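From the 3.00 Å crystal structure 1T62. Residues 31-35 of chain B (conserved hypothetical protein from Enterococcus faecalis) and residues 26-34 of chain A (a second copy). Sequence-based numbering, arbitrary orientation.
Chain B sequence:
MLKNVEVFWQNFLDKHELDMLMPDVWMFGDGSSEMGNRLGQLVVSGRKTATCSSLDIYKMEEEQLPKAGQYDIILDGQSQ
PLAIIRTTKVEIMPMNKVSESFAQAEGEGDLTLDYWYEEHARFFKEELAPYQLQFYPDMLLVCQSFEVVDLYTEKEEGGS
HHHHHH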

# COMPACT_ATOMS: atom_id res chain seq x y z
N GLY B 31 -3.80 -3.58 -5.71
CA GLY B 31 -3.39 -2.33 -5.10
C GLY B 31 -4.34 -1.92 -3.99
O GLY B 31 -4.04 -1.00 -3.23
N SER B 32 -5.49 -2.58 -3.91
CA SER B 32 -6.44 -2.27 -2.85
C SER B 32 -5.76 -2.63 -1.54
O SER B 32 -5.12 -3.68 -1.41
CB SER B 32 -7.70 -3.12 -3.00
OG SER B 32 -8.24 -3.00 -4.30
N SER B 33 -5.90 -1.75 -0.55
CA SER B 33 -5.30 -2.01 0.74
C SER B 33 -5.84 -3.34 1.27
O SER B 33 -5.08 -4.24 1.60
CB SER B 33 -5.65 -0.88 1.70
OG SER B 33 -4.86 -0.96 2.86
N GLU B 34 -7.16 -3.46 1.33
CA GLU B 34 -7.80 -4.68 1.82
C GLU B 34 -7.16 -5.93 1.22
O GLU B 34 -6.60 -6.76 1.94
CB GLU B 34 -9.30 -4.66 1.50
CG GLU B 34 -10.22 -4.43 2.71
CD GLU B 34 -10.40 -2.96 3.10
OE1 GLU B 34 -11.07 -2.21 2.35
OE2 GLU B 34 -9.87 -2.55 4.15
N MET B 35 -7.26 -6.07 -0.09
CA MET B 35 -6.69 -7.24 -0.77
C MET B 35 -5.21 -7.34 -0.48
O MET B 35 -4.67 -8.44 -0.35
CB MET B 35 -6.93 -7.14 -2.27
CG MET B 35 -6.44 -8.34 -3.05
SD MET B 35 -7.12 -8.42 -4.74
CE MET B 35 -8.68 -9.33 -4.37
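Chain A 26-34: WMFGDGSSE

Chain A meets chain B through the same part of the sequence, the turn that leads into a helix. In chain B the helix begins at Ser B33, and in chain A at Ser A33; both helices continue later in their chains. The closest CA pairs are Ser B32 with Ser A33 at 5.7 Å and Ser B33 with Gly A31 at 5.8 Å. As the numbering rises in chain B it falls in chain A, so the two segments pass in opposite directions here. The contact is small, 234 Å² with both sides summed, and no hydrogen bond crosses it.

Ser B33 has the largest covered area, 47 Å². Its CA-CB bond points toward chain A, and CB lies 3.0 Å from Gly A31 O. This is a tight van der Waals approach. With chi1 t (-167°), Ser B33 OG is farther from Gly A31 O, at 3.8 Å. The same CB is 3.7 Å from Met A27 CE. The CA-CB bond of Met A27 also points toward chain B. With chi1 p and chi2 t its chain is extended as far as SD, and chi3, at 109°, lies between wells and sets the methyl against Ser B33.

Glu B34 leaves its CA sideways, but its end comes nearer to chain A. Chi1 is -107°, between wells, while chi2 is p and chi3 is 71°. OE1 reaches 3.3 Å from Ser A32 CA and 3.7 Å from Ser A32 CB. It also lies 4.1 Å from Gly A31 O; two oxygens at that distance make no bond. The carboxylate rests against the turn without a polar partner in it.

Gly A31 has phi/psi of 135/-18. At these angles a CB would be jammed against the carbonyl O of the residue before, which by itself calls for glycine. The same holds for Gly B31 at 111/-12 and Gly A29 at 114/173.

Ser A32 and Ser B32 both occupy N-cap positions, with similar backbones (-68/149 and -64/136). Their side chains differ. Ser A32 has chi1 p, and its side chain caps a backbone N just past the stretch. Its CA-CB bond points away from chain B overall, though CB still touches it. Ser B32 has chi1 m and makes no capping bond; its OG is 4.5 Å from Ser A33 CB.

Ser A33 has chi1 p, and its OG donates a hydrogen bond to Glu A34 OE1 at 2.9 Å. Glu A34, with chi1 m and chi2 p, folds back to accept it. Trp A26, Phe A28 and Met B35 lie out of reach of the opposing stretch.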

# COMPACT_ATOMS: atom_id res chain seq x y z
N TRP A 26 1.13 7.42 1.23
CA TRP A 26 -0.12 6.89 1.72
C TRP A 26 -1.37 7.46 1.05
O TRP A 26 -1.31 8.42 0.29
CB TRP A 26 -0.23 7.12 3.24
CG TRP A 26 0.19 8.48 3.66
CD1 TRP A 26 1.45 8.88 3.97
CD2 TRP A 26 -0.63 9.65 3.75
NE1 TRP A 26 1.47 10.23 4.25
CE2 TRP A 26 0.20 10.73 4.13
CE3 TRP A 26 -2.00 9.90 3.55
CZ2 TRP A 26 -0.27 12.03 4.30
CZ3 TRP A 26 -2.48 11.20 3.73
CH2 TRP A 26 -1.61 12.25 4.10
N MET A 27 -2.50 6.82 1.35
CA MET A 27 -3.80 7.21 0.83
C MET A 27 -4.67 7.59 2.03
O MET A 27 -4.49 7.08 3.13
CB MET A 27 -4.44 6.05 0.06
CG MET A 27 -4.92 4.90 0.93
SD MET A 27 -5.79 3.58 0.02
CE MET A 27 -4.61 2.23 0.06
N PHE A 28 -5.60 8.51 1.80
CA PHE A 28 -6.50 8.97 2.85
C PHE A 28 -7.56 7.90 3.02
O PHE A 28 -7.80 7.12 2.10
CB PHE A 28 -7.18 10.26 2.42
CG PHE A 28 -6.25 11.42 2.29
CD1 PHE A 28 -6.05 12.29 3.36
CD2 PHE A 28 -5.57 11.66 1.10
CE1 PHE A 28 -5.18 13.38 3.25
CE2 PHE A 28 -4.70 12.73 0.97
CZ PHE A 28 -4.51 13.60 2.05
N GLY A 29 -8.20 7.85 4.18
CA GLY A 29 -9.26 6.88 4.36
C GLY A 29 -9.11 5.74 5.33
O GLY A 29 -8.05 5.51 5.91
N ASP A 30 -10.22 5.02 5.49
CA ASP A 30 -10.33 3.87 6.36
C ASP A 30 -9.33 2.81 5.89
O ASP A 30 -8.78 2.05 6.69
CB ASP A 30 -11.76 3.32 6.28
CG ASP A 30 -12.06 2.29 7.35
OD1 ASP A 30 -11.92 2.62 8.55
OD2 ASP A 30 -12.43 1.15 7.00
N GLY A 31 -9.09 2.79 4.59
CA GLY A 31 -8.17 1.83 4.02
C GLY A 31 -8.82 1.27 2.78
O GLY A 31 -8.16 0.68 1.92
N SER A 32 -10.13 1.45 2.70
CA SER A 32 -10.90 0.99 1.56
C SER A 32 -10.47 1.81 0.36
O SER A 32 -10.10 2.98 0.50
CB SER A 32 -12.40 1.18 1.79
OG SER A 32 -12.72 2.56 1.86
N SER A 33 -10.53 1.22 -0.82
CA SER A 33 -10.14 1.92 -2.02
C SER A 33 -11.12 3.06 -2.34
O SER A 33 -10.75 4.08 -2.90
CB SER A 33 -10.08 0.95 -3.20
OG SER A 33 -11.28 0.21 -3.27
N GLU A 34 -12.37 2.88 -1.95
CA GLU A 34 -13.38 3.89 -2.21
C GLU A 34 -13.02 5.20 -1.53
O GLU A 34 -12.81 6.23 -2.18
CB GLU A 34 -14.76 3.41 -1.74
CG GLU A 34 -15.27 2.14 -2.44
CD GLU A 34 -14.83 0.84 -1.76
OE1 GLU A 34 -13.61 0.64 -1.57
OE2 GLU A 34 -15.70 0.02 -1.42